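Local coordinates for cellulosomal scaffoldin adaptor protein B (Acetivibrio cellulolyticus, PDB 4U3S) that carries type II cohesin domains, the third of which is seen here, that bind the X-module–dockerin pair of another scaffoldin during cellulosome assembly, at residues A14-I20 with G117-K123. Residues are numbered along the deposited sequence.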
ATOM      1  N   ALA A  14      -7.305  27.005 -17.038  1.00 42.03           N
ATOM      2  CA  ALA A  14      -6.206  26.556 -17.878  1.00 42.59           C
ATOM      3  C   ALA A  14      -6.667  26.261 -19.300  1.00 42.35           C
ATOM      4  O   ALA A  14      -7.686  25.612 -19.508  1.00 40.39           O
ATOM      5  CB  ALA A  14      -5.551  25.322 -17.273  1.00 42.68           C
ATOM      6  N   GLU A  15      -5.919  26.759 -20.284  1.00 41.80           N
ATOM      7  CA  GLU A  15      -6.100  26.305 -21.650  1.00 41.71           C
ATOM      8  C   GLU A  15      -5.506  24.920 -21.854  1.00 41.09           C
ATOM      9  O   GLU A  15      -4.631  24.484 -21.091  1.00 40.50           O
ATOM     10  CB  GLU A  15      -5.427  27.254 -22.620  1.00 44.50           C
ATOM     11  CG  GLU A  15      -6.285  28.410 -23.058  1.00 45.92           C
ATOM     12  CD  GLU A  15      -5.568  29.254 -24.094  1.00 48.11           C
ATOM     13  OE1 GLU A  15      -4.482  28.842 -24.576  1.00 49.96           O
ATOM     14  OE2 GLU A  15      -6.065  30.341 -24.425  1.00 47.67           O
ATOM     15  N   VAL A  16      -5.988  24.250 -22.896  1.00 40.63           N
ATOM     16  CA  VAL A  16      -5.422  22.988 -23.365  1.00 41.45           C
ATOM     17  C   VAL A  16      -3.900  23.124 -23.522  1.00 41.60           C
ATOM     18  O   VAL A  16      -3.427  24.028 -24.211  1.00 44.18           O
ATOM     19  CB  VAL A  16      -6.047  22.574 -24.711  1.00 43.12           C
ATOM     20  CG1 VAL A  16      -5.362  21.344 -25.298  1.00 43.39           C
ATOM     21  CG2 VAL A  16      -7.539  22.336 -24.549  1.00 43.98           C
ATOM     22  N   GLY A  17      -3.146  22.263 -22.833  1.00 37.43           N
ATOM     23  CA  GLY A  17      -1.694  22.240 -22.939  1.00 37.24           C
ATOM     24  C   GLY A  17      -1.015  22.927 -21.774  1.00 38.02           C
ATOM     25  O   GLY A  17       0.185  22.773 -21.572  1.00 39.00           O
ATOM     26  N   GLN A  18      -1.786  23.687 -20.999  1.00 36.21           N
ATOM     27  CA  GLN A  18      -1.262  24.360 -19.815  1.00 37.30           C
ATOM     28  C   GLN A  18      -1.283  23.441 -18.579  1.00 34.14           C
ATOM     29  O   GLN A  18      -2.210  22.662 -18.418  1.00 35.11           O
ATOM     30  CB  GLN A  18      -2.113  25.578 -19.549  1.00 41.63           C
ATOM     31  CG  GLN A  18      -1.612  26.457 -18.431  1.00 45.55           C
ATOM     32  CD  GLN A  18      -2.428  27.725 -18.323  1.00 47.57           C
ATOM     33  OE1 GLN A  18      -3.197  28.061 -19.231  1.00 51.16           O
ATOM     34  NE2 GLN A  18      -2.272  28.435 -17.209  1.00 45.93           N
ATOM     35  N   ILE A  19      -0.273  23.564 -17.712  1.00 34.11           N
ATOM     36  CA  ILE A  19      -0.156  22.741 -16.497  1.00 36.30           C
ATOM     37  C   ILE A  19      -0.660  23.503 -15.253  1.00 36.15           C
ATOM     38  O   ILE A  19      -0.249  24.651 -14.984  1.00 38.30           O
ATOM     39  CB  ILE A  19       1.303  22.279 -16.281  1.00 35.61           C
ATOM     40  CG1 ILE A  19       1.778  21.474 -17.503  1.00 37.79           C
ATOM     41  CG2 ILE A  19       1.449  21.460 -14.988  1.00 37.21           C
ATOM     42  CD1 ILE A  19       3.226  21.010 -17.445  1.00 39.26           C
ATOM     43  N   ILE A  20      -1.570  22.853 -14.532  1.00 32.96           N
ATOM     44  CA  ILE A  20      -2.049  23.275 -13.228  1.00 32.06           C
ATOM     45  C   ILE A  20      -1.309  22.461 -12.170  1.00 29.27           C
ATOM     46  O   ILE A  20      -1.210  21.239 -12.293  1.00 31.38           O
ATOM     47  CB  ILE A  20      -3.547  22.956 -13.078  1.00 32.69           C
ATOM     48  CG1 ILE A  20      -4.354  23.712 -14.131  1.00 38.72           C
ATOM     49  CG2 ILE A  20      -4.034  23.286 -11.679  1.00 31.96           C
ATOM     50  CD1 ILE A  20      -5.751  23.151 -14.269  1.00 40.38           C
ATOM     51  N   GLY A 117       0.963  17.539 -11.012  1.00 21.90           N
ATOM     52  CA  GLY A 117       0.677  18.415 -12.133  1.00 22.89           C
ATOM     53  C   GLY A 117      -0.506  17.871 -12.911  1.00 22.76           C
ATOM     54  O   GLY A 117      -0.692  16.663 -12.998  1.00 22.15           O
ATOM     55  N   PHE A 118      -1.328  18.758 -13.458  1.00 22.25           N
ATOM     56  CA  PHE A 118      -2.400  18.367 -14.371  1.00 23.60           C
ATOM     57  C   PHE A 118      -2.361  19.238 -15.636  1.00 26.96           C
ATOM     58  O   PHE A 118      -2.490  20.471 -15.567  1.00 26.93           O
ATOM     59  CB  PHE A 118      -3.758  18.500 -13.705  1.00 24.43           C
ATOM     60  CG  PHE A 118      -4.010  17.480 -12.623  1.00 23.72           C
ATOM     61  CD1 PHE A 118      -4.235  16.143 -12.946  1.00 24.11           C
ATOM     62  CD2 PHE A 118      -4.032  17.846 -11.284  1.00 24.07           C
ATOM     63  CE1 PHE A 118      -4.479  15.199 -11.952  1.00 23.80           C
ATOM     64  CE2 PHE A 118      -4.257  16.909 -10.302  1.00 25.34           C
ATOM     65  CZ  PHE A 118      -4.509  15.587 -10.634  1.00 22.52           C
ATOM     66  N   LYS A 119      -2.177  18.606 -16.788  1.00 27.03           N
ATOM     67  CA  LYS A 119      -2.200  19.322 -18.057  1.00 30.53           C
ATOM     68  C   LYS A 119      -3.588  19.189 -18.641  1.00 28.80           C
ATOM     69  O   LYS A 119      -4.153  18.099 -18.692  1.00 29.13           O
ATOM     70  CB  LYS A 119      -1.163  18.766 -19.023  1.00 32.57           C
ATOM     71  CG  LYS A 119      -1.211  19.458 -20.364  1.00 37.72           C
ATOM     72  CD  LYS A 119      -0.392  18.744 -21.408  1.00 42.95           C
ATOM     73  CE  LYS A 119       1.078  19.062 -21.272  1.00 44.40           C
ATOM     74  NZ  LYS A 119       1.771  18.659 -22.519  1.00 46.02           N
ATOM     75  N   ALA A 120      -4.163  20.310 -19.047  1.00 31.26           N
ATOM     76  CA  ALA A 120      -5.495  20.304 -19.629  1.00 32.67           C
ATOM     77  C   ALA A 120      -5.503  19.688 -21.024  1.00 33.30           C
ATOM     78  O   ALA A 120      -4.704  20.057 -21.885  1.00 34.62           O
ATOM     79  CB  ALA A 120      -6.063  21.713 -19.659  1.00 33.85           C
ATOM     80  N   LEU A 121      -6.388  18.720 -21.222  1.00 33.30           N
ATOM     81  CA  LEU A 121      -6.607  18.091 -22.524  1.00 36.25           C
ATOM     82  C   LEU A 121      -7.799  18.732 -23.188  1.00 38.14           C
ATOM     83  O   LEU A 121      -7.829  18.861 -24.402  1.00 39.55           O
ATOM     84  CB  LEU A 121      -6.893  16.598 -22.362  1.00 35.40           C
ATOM     85  CG  LEU A 121      -5.826  15.820 -21.590  1.00 34.04           C
ATOM     86  CD1 LEU A 121      -6.268  14.378 -21.391  1.00 34.85           C
ATOM     87  CD2 LEU A 121      -4.487  15.892 -22.314  1.00 33.13           C
ATOM     88  N   GLN A 122      -8.798  19.084 -22.378  1.00 37.28           N
ATOM     89  CA  GLN A 122      -9.968  19.816 -22.838  1.00 41.21           C
ATOM     90  C   GLN A 122     -10.198  20.985 -21.908  1.00 41.81           C
ATOM     91  O   GLN A 122      -9.735  20.995 -20.767  1.00 38.53           O
ATOM     92  CB  GLN A 122     -11.226  18.959 -22.798  1.00 41.52           C
ATOM     93  CG  GLN A 122     -11.180  17.615 -23.500  1.00 41.57           C
ATOM     94  CD  GLN A 122     -12.510  16.883 -23.326  1.00 44.59           C
ATOM     95  OE1 GLN A 122     -13.557  17.360 -23.775  1.00 49.00           O
ATOM     96  NE2 GLN A 122     -12.482  15.747 -22.652  1.00 44.67           N
ATOM     97  N   LYS A 123     -10.973  21.940 -22.394  1.00 45.42           N
ATOM     98  CA  LYS A 123     -11.222  23.187 -21.700  1.00 50.74           C
ATOM     99  C   LYS A 123     -12.345  23.114 -20.641  1.00 48.67           C
ATOM    100  O   LYS A 123     -12.443  23.996 -19.793  1.00 54.59           O
ATOM    101  CB  LYS A 123     -11.557  24.244 -22.763  1.00 55.10           C
ATOM    102  CG  LYS A 123     -11.805  25.646 -22.256  1.00 65.53           C
ATOM    103  CD  LYS A 123     -10.628  26.180 -21.465  1.00 69.68           C
ATOM    104  CE  LYS A 123     -10.852  27.639 -21.127  1.00 73.12           C
ATOM    105  NZ  LYS A 123      -9.711  28.169 -20.350  1.00 73.20           N
TER
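Start at Ala14, whose O accepts a weak hydrogen bond from Lys123 NZ at 3.4 Å; Asn166, near the C-terminus, hydrogen-bonds to the same O through ND2, and its OD1 takes a second weak bond from Lys123 NZ. The Ala14 CB lies 4.4 Å from Ala120 CB. Glu15 opens a type II beta turn, closed by a hydrogen bond from Gln18 N to Glu15 O at 3.0 Å and braced by Glu15 N to Gln18 OE1 at 3.2 Å. At the turn's corner, Val16 sets CG2 3.5 Å from Leu121 O, over the bend where the second segment leaves its strand. Gly17, with phi near +101°, suits the third position of such a turn, where a CB would crowd the preceding carbonyl; its N donates to Ala120 O at 2.9 Å. Gln18 O accepts a hydrogen bond from Ala120 N at 3.1 Å, and strand 19-27 begins. Ile19 pairs with Lys119 at an antiparallel non-hydrogen-bonded site, and its side chain also touches Val49. Ile20 and Phe118 form the hydrogen-bonded pair: Ile20 N to Phe118 O at 2.8 Å, Phe118 N to Ile20 O at 2.7 Å, their buried side chains on the face opposite Ile19 and Lys119. Four main-chain bonds thus carry this cohesin beta-sandwich strand pairing into the turn without side-chain polar groups.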